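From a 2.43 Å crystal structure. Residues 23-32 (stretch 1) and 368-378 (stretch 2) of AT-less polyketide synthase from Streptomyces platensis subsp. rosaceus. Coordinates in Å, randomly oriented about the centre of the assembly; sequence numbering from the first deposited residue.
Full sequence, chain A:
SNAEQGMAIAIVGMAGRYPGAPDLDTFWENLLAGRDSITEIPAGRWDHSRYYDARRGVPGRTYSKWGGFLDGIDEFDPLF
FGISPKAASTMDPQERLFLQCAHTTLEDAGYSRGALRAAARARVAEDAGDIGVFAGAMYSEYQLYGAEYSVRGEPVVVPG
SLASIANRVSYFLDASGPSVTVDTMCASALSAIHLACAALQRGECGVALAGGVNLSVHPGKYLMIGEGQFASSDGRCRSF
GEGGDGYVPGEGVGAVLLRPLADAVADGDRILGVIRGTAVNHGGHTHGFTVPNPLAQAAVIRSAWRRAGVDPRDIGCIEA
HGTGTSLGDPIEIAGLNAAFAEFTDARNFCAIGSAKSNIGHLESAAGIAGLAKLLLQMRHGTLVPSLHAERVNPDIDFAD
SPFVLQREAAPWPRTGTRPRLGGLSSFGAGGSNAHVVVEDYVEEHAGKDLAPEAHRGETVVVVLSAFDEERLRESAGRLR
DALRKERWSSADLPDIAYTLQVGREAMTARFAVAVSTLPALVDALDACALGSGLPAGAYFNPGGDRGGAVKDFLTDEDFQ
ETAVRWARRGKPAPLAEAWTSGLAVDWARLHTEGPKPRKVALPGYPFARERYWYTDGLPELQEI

Stretch 1 23-32: DLDTFWENLL
Stretch 2 368-378: IAGLAKLLLQM

Although helix 24-32 crosses helix 368-378 steeply, at -77° with 10.5 Å between axes, Phe-27 is still seated as a knob in a four-residue hole. No hydrogen bond joins these two helices, whose touching residues are at least 342 positions apart in sequence; van der Waals packing, mostly of side chains but also against backbone atoms, connects them, burying 399 Å² in total. The register follows: CA of Leu-24 lies 7.7 Å from CA of Ala-372, and CA of Trp-28 6.8 Å from CA of Leu-376.

The principle illustrated is knob-into-hole packing. Phe-27 (chi1 t, chi2 49°) sits among Ala-369, Ala-372, Lys-373 and Leu-376. Its CE2 reaches 4.0 Å from Ala-372 CB, and its CD2 3.9 Å from Leu-376 CD1, while Ala-369 O lies at the ring edge, 3.8 Å from Phe-27 CE2. Leu-24 (m, t) places CD2 3.8 Å from Ala-372 CB. Trp-28 (t, chi2 -114°) brings CE3 within 3.7 Å of CB of Leu-376 (m, t), the residue most covered by the contact. One turn beyond Phe-27, CD1 of Leu-31 (m, t) meets CG of the all-t Lys-373 at 3.8 Å; the lysine's end leads away.

Both backbones are helical, with i to i+4 bonds. Asp-23 (phi/psi -148/175, chi1 p) caps the first helix, its OD1 accepting from Thr-26 N at 2.9 Å.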

ATOM      1  N   ASP A  23      -6.655  -5.468  -3.892  1.00 32.81           N
ATOM      2  CA  ASP A  23      -5.529  -4.785  -4.522  1.00 32.83           C
ATOM      3  C   ASP A  23      -5.908  -3.364  -4.912  1.00 33.14           C
ATOM      4  O   ASP A  23      -7.067  -2.968  -4.789  1.00 38.42           O
ATOM      5  CB  ASP A  23      -5.031  -5.561  -5.747  1.00 34.35           C
ATOM      6  CG  ASP A  23      -6.145  -5.902  -6.723  1.00 47.20           C
ATOM      7  OD1 ASP A  23      -7.032  -5.056  -6.956  1.00 51.53           O
ATOM      8  OD2 ASP A  23      -6.127  -7.027  -7.265  1.00 51.73           O
ATOM      9  N   LEU A  24      -4.928  -2.609  -5.395  1.00 33.24           N
ATOM     10  CA  LEU A  24      -5.120  -1.191  -5.683  1.00 33.58           C
ATOM     11  C   LEU A  24      -6.063  -0.953  -6.858  1.00 35.49           C
ATOM     12  O   LEU A  24      -6.809   0.027  -6.867  1.00 35.85           O
ATOM     13  CB  LEU A  24      -3.768  -0.522  -5.943  1.00 33.49           C
ATOM     14  CG  LEU A  24      -2.899  -0.351  -4.693  1.00 32.32           C
ATOM     15  CD1 LEU A  24      -1.441  -0.104  -5.050  1.00 31.90           C
ATOM     16  CD2 LEU A  24      -3.439   0.781  -3.832  1.00 30.84           C
ATOM     17  N   ASP A  25      -6.033  -1.847  -7.844  1.00 36.85           N
ATOM     18  CA  ASP A  25      -6.920  -1.733  -8.999  1.00 45.95           C
ATOM     19  C   ASP A  25      -8.380  -1.793  -8.566  1.00 45.21           C
ATOM     20  O   ASP A  25      -9.209  -1.012  -9.034  1.00 49.77           O
ATOM     21  CB  ASP A  25      -6.635  -2.834 -10.026  1.00 47.35           C
ATOM     22  CG  ASP A  25      -5.297  -2.661 -10.720  1.00 56.76           C
ATOM     23  OD1 ASP A  25      -4.755  -1.534 -10.718  1.00 59.62           O
ATOM     24  OD2 ASP A  25      -4.788  -3.656 -11.276  1.00 63.78           O
ATOM     25  N   THR A  26      -8.689  -2.728  -7.673  1.00 41.04           N
ATOM     26  CA  THR A  26     -10.038  -2.849  -7.134  1.00 42.87           C
ATOM     27  C   THR A  26     -10.371  -1.635  -6.282  1.00 43.60           C
ATOM     28  O   THR A  26     -11.501  -1.142  -6.295  1.00 41.37           O
ATOM     29  CB  THR A  26     -10.197  -4.120  -6.290  1.00 37.38           C
ATOM     30  OG1 THR A  26      -9.827  -5.261  -7.071  1.00 38.86           O
ATOM     31  CG2 THR A  26     -11.635  -4.275  -5.827  1.00 37.88           C
ATOM     32  N   PHE A  27      -9.371  -1.155  -5.549  1.00 42.15           N
ATOM     33  CA  PHE A  27      -9.539  -0.007  -4.670  1.00 34.47           C
ATOM     34  C   PHE A  27      -9.970   1.217  -5.464  1.00 35.82           C
ATOM     35  O   PHE A  27     -10.828   1.980  -5.025  1.00 38.91           O
ATOM     36  CB  PHE A  27      -8.244   0.266  -3.904  1.00 32.79           C
ATOM     37  CG  PHE A  27      -8.368   1.334  -2.854  1.00 31.71           C
ATOM     38  CD1 PHE A  27      -9.402   1.305  -1.934  1.00 33.86           C
ATOM     39  CD2 PHE A  27      -7.437   2.357  -2.774  1.00 31.27           C
ATOM     40  CE1 PHE A  27      -9.514   2.281  -0.964  1.00 30.42           C
ATOM     41  CE2 PHE A  27      -7.542   3.334  -1.804  1.00 30.42           C
ATOM     42  CZ  PHE A  27      -8.583   3.298  -0.900  1.00 29.98           C
ATOM     43  N   TRP A  28      -9.386   1.389  -6.646  1.00 37.04           N
ATOM     44  CA  TRP A  28      -9.763   2.492  -7.519  1.00 38.68           C
ATOM     45  C   TRP A  28     -11.192   2.337  -8.021  1.00 47.26           C
ATOM     46  O   TRP A  28     -11.935   3.314  -8.115  1.00 55.45           O
ATOM     47  CB  TRP A  28      -8.809   2.604  -8.708  1.00 39.87           C
ATOM     48  CG  TRP A  28      -9.256   3.627  -9.706  1.00 43.25           C
ATOM     49  CD1 TRP A  28      -9.666   3.399 -10.987  1.00 44.14           C
ATOM     50  CD2 TRP A  28      -9.364   5.040  -9.496  1.00 42.16           C
ATOM     51  NE1 TRP A  28     -10.011   4.584 -11.591  1.00 45.76           N
ATOM     52  CE2 TRP A  28      -9.835   5.607 -10.697  1.00 49.93           C
ATOM     53  CE3 TRP A  28      -9.100   5.882  -8.410  1.00 43.85           C
ATOM     54  CZ2 TRP A  28     -10.050   6.977 -10.843  1.00 52.95           C
ATOM     55  CZ3 TRP A  28      -9.314   7.242  -8.557  1.00 45.03           C
ATOM     56  CH2 TRP A  28      -9.785   7.775  -9.764  1.00 49.82           C
ATOM     57  N   GLU A  29     -11.571   1.109  -8.349  1.00 40.87           N
ATOM     58  CA  GLU A  29     -12.921   0.838  -8.820  1.00 42.58           C
ATOM     59  C   GLU A  29     -13.941   1.192  -7.744  1.00 41.93           C
ATOM     60  O   GLU A  29     -14.959   1.822  -8.024  1.00 49.30           O
ATOM     61  CB  GLU A  29     -13.065  -0.628  -9.236  1.00 52.73           C
ATOM     62  CG  GLU A  29     -12.177  -1.025 -10.408  1.00 63.86           C
ATOM     63  CD  GLU A  29     -12.262  -2.507 -10.733  1.00 83.98           C
ATOM     64  OE1 GLU A  29     -13.030  -3.224 -10.057  1.00 90.40           O
ATOM     65  OE2 GLU A  29     -11.559  -2.956 -11.665  1.00 91.94           O
ATOM     66  N   ASN A  30     -13.651   0.796  -6.508  1.00 43.11           N
ATOM     67  CA  ASN A  30     -14.512   1.124  -5.378  1.00 43.48           C
ATOM     68  C   ASN A  30     -14.601   2.627  -5.138  1.00 42.32           C
ATOM     69  O   ASN A  30     -15.683   3.167  -4.905  1.00 42.05           O
ATOM     70  CB  ASN A  30     -14.011   0.429  -4.112  1.00 39.51           C
ATOM     71  CG  ASN A  30     -14.135  -1.076  -4.188  1.00 38.12           C
ATOM     72  OD1 ASN A  30     -14.531  -1.627  -5.215  1.00 39.33           O
ATOM     73  ND2 ASN A  30     -13.788  -1.754  -3.100  1.00 41.76           N
ATOM     74  N   LEU A  31     -13.453   3.295  -5.193  1.00 38.40           N
ATOM     75  CA  LEU A  31     -13.388   4.735  -4.987  1.00 38.47           C
ATOM     76  C   LEU A  31     -14.136   5.484  -6.084  1.00 47.98           C
ATOM     77  O   LEU A  31     -14.807   6.482  -5.823  1.00 48.15           O
ATOM     78  CB  LEU A  31     -11.933   5.206  -4.932  1.00 37.41           C
ATOM     79  CG  LEU A  31     -11.136   4.853  -3.677  1.00 46.23           C
ATOM     80  CD1 LEU A  31      -9.684   5.268  -3.841  1.00 45.65           C
ATOM     81  CD2 LEU A  31     -11.748   5.514  -2.451  1.00 45.80           C
ATOM     82  N   LEU A  32     -14.015   4.996  -7.313  1.00 51.14           N
ATOM     83  CA  LEU A  32     -14.639   5.650  -8.452  1.00 44.72           C
ATOM     84  C   LEU A  32     -16.155   5.494  -8.416  1.00 46.04           C
ATOM     85  O   LEU A  32     -16.889   6.413  -8.776  1.00 47.71           O
ATOM     86  CB  LEU A  32     -14.081   5.090  -9.761  1.00 46.01           C
ATOM     87  CG  LEU A  32     -14.553   5.761 -11.050  1.00 48.78           C
ATOM     88  CD1 LEU A  32     -14.362   7.267 -10.974  1.00 49.21           C
ATOM     89  CD2 LEU A  32     -13.804   5.186 -12.240  1.00 49.89           C
ATOM     90  N   ILE A 368      -1.512   5.468   4.627  1.00 27.91           N
ATOM     91  CA  ILE A 368      -1.041   4.791   3.423  1.00 30.18           C
ATOM     92  C   ILE A 368      -2.218   4.509   2.483  1.00 27.70           C
ATOM     93  O   ILE A 368      -2.069   4.536   1.263  1.00 32.83           O
ATOM     94  CB  ILE A 368      -0.268   3.485   3.766  1.00 25.55           C
ATOM     95  CG1 ILE A 368       0.490   2.970   2.545  1.00 28.52           C
ATOM     96  CG2 ILE A 368      -1.185   2.415   4.349  1.00 27.94           C
ATOM     97  CD1 ILE A 368       1.581   3.895   2.079  1.00 30.80           C
ATOM     98  N   ALA A 369      -3.396   4.273   3.053  1.00 27.45           N
ATOM     99  CA  ALA A 369      -4.607   4.143   2.256  1.00 34.70           C
ATOM    100  C   ALA A 369      -4.976   5.494   1.660  1.00 38.05           C
ATOM    101  O   ALA A 369      -5.459   5.576   0.530  1.00 38.33           O
ATOM    102  CB  ALA A 369      -5.747   3.603   3.097  1.00 35.13           C
ATOM    103  N   GLY A 370      -4.742   6.549   2.433  1.00 36.77           N
ATOM    104  CA  GLY A 370      -4.990   7.905   1.986  1.00 30.77           C
ATOM    105  C   GLY A 370      -4.047   8.297   0.866  1.00 31.76           C
ATOM    106  O   GLY A 370      -4.448   8.956  -0.092  1.00 33.27           O
ATOM    107  N   LEU A 371      -2.788   7.891   0.987  1.00 35.14           N
ATOM    108  CA  LEU A 371      -1.801   8.148  -0.053  1.00 32.72           C
ATOM    109  C   LEU A 371      -2.191   7.437  -1.341  1.00 35.26           C
ATOM    110  O   LEU A 371      -2.021   7.975  -2.433  1.00 41.03           O
ATOM    111  CB  LEU A 371      -0.412   7.699   0.397  1.00 30.84           C
ATOM    112  CG  LEU A 371       0.692   7.858  -0.646  1.00 31.80           C
ATOM    113  CD1 LEU A 371       0.794   9.307  -1.089  1.00 33.13           C
ATOM    114  CD2 LEU A 371       2.021   7.369  -0.102  1.00 30.68           C
ATOM    115  N   ALA A 372      -2.722   6.228  -1.198  1.00 35.37           N
ATOM    116  CA  ALA A 372      -3.171   5.445  -2.343  1.00 35.17           C
ATOM    117  C   ALA A 372      -4.273   6.168  -3.106  1.00 37.46           C
ATOM    118  O   ALA A 372      -4.208   6.297  -4.328  1.00 40.14           O
ATOM    119  CB  ALA A 372      -3.650   4.078  -1.890  1.00 40.26           C
ATOM    120  N   LYS A 373      -5.281   6.643  -2.380  1.00 36.71           N
ATOM    121  CA  LYS A 373      -6.391   7.365  -2.991  1.00 36.47           C
ATOM    122  C   LYS A 373      -5.902   8.599  -3.738  1.00 38.84           C
ATOM    123  O   LYS A 373      -6.372   8.899  -4.835  1.00 41.19           O
ATOM    124  CB  LYS A 373      -7.419   7.773  -1.935  1.00 35.70           C
ATOM    125  CG  LYS A 373      -8.551   8.626  -2.488  1.00 40.63           C
ATOM    126  CD  LYS A 373      -9.516   9.054  -1.399  1.00 41.84           C
ATOM    127  CE  LYS A 373     -10.447  10.152  -1.892  1.00 45.27           C
ATOM    128  NZ  LYS A 373     -11.308  10.694  -0.805  1.00 44.77           N
ATOM    129  N   LEU A 374      -4.951   9.307  -3.138  1.00 37.04           N
ATOM    130  CA  LEU A 374      -4.429  10.532  -3.727  1.00 38.35           C
ATOM    131  C   LEU A 374      -3.645  10.241  -5.002  1.00 39.48           C
ATOM    132  O   LEU A 374      -3.854  10.893  -6.021  1.00 48.43           O
ATOM    133  CB  LEU A 374      -3.553  11.279  -2.719  1.00 37.40           C
ATOM    134  CG  LEU A 374      -3.066  12.671  -3.125  1.00 43.25           C
ATOM    135  CD1 LEU A 374      -4.194  13.490  -3.734  1.00 43.89           C
ATOM    136  CD2 LEU A 374      -2.490  13.388  -1.917  1.00 42.12           C
ATOM    137  N   LEU A 375      -2.752   9.258  -4.943  1.00 39.70           N
ATOM    138  CA  LEU A 375      -1.945   8.888  -6.102  1.00 45.29           C
ATOM    139  C   LEU A 375      -2.803   8.332  -7.237  1.00 40.99           C
ATOM    140  O   LEU A 375      -2.537   8.595  -8.411  1.00 42.69           O
ATOM    141  CB  LEU A 375      -0.878   7.865  -5.707  1.00 38.23           C
ATOM    142  CG  LEU A 375       0.250   8.360  -4.799  1.00 45.66           C
ATOM    143  CD1 LEU A 375       1.158   7.208  -4.410  1.00 45.88           C
ATOM    144  CD2 LEU A 375       1.047   9.454  -5.481  1.00 38.50           C
ATOM    145  N   LEU A 376      -3.828   7.564  -6.881  1.00 40.36           N
ATOM    146  CA  LEU A 376      -4.727   6.984  -7.873  1.00 41.65           C
ATOM    147  C   LEU A 376      -5.561   8.055  -8.567  1.00 56.08           C
ATOM    148  O   LEU A 376      -5.847   7.950  -9.759  1.00 60.57           O
ATOM    149  CB  LEU A 376      -5.645   5.945  -7.226  1.00 40.55           C
ATOM    150  CG  LEU A 376      -5.021   4.578  -6.948  1.00 52.24           C
ATOM    151  CD1 LEU A 376      -5.957   3.719  -6.113  1.00 54.97           C
ATOM    152  CD2 LEU A 376      -4.675   3.885  -8.256  1.00 40.74           C
ATOM    153  N   GLN A 377      -5.951   9.083  -7.820  1.00 48.98           N
ATOM    154  CA  GLN A 377      -6.702  10.191  -8.396  1.00 48.48           C
ATOM    155  C   GLN A 377      -5.866  10.923  -9.434  1.00 46.57           C
ATOM    156  O   GLN A 377      -6.377  11.336 -10.473  1.00 48.53           O
ATOM    157  CB  GLN A 377      -7.160  11.163  -7.308  1.00 48.59           C
ATOM    158  CG  GLN A 377      -8.396  10.712  -6.551  1.00 43.44           C
ATOM    159  CD  GLN A 377      -8.789  11.682  -5.459  1.00 46.94           C
ATOM    160  OE1 GLN A 377      -9.962  12.020  -5.303  1.00 46.64           O
ATOM    161  NE2 GLN A 377      -7.805  12.137  -4.691  1.00 48.90           N
HETATM  162  N   MSE A 378      -4.577  11.076  -9.152  1.00 45.88           N
HETATM  163  CA  MSE A 378      -3.674  11.746 -10.078  1.00 56.47           C
HETATM  164  C   MSE A 378      -3.365  10.867 -11.286  1.00 61.39           C
HETATM  165  O   MSE A 378      -3.240  11.362 -12.406  1.00 65.95           O
HETATM  166  CB  MSE A 378      -2.375  12.141  -9.375  1.00 53.85           C
HETATM  167  CG  MSE A 378      -2.578  12.966  -8.117  1.00 52.60           C
HETATM  168 SE   MSE A 378      -0.928  13.764  -7.452  1.00 85.86          SE
HETATM  169  CE  MSE A 378       0.243  12.217  -7.637  1.00 51.95           C
TER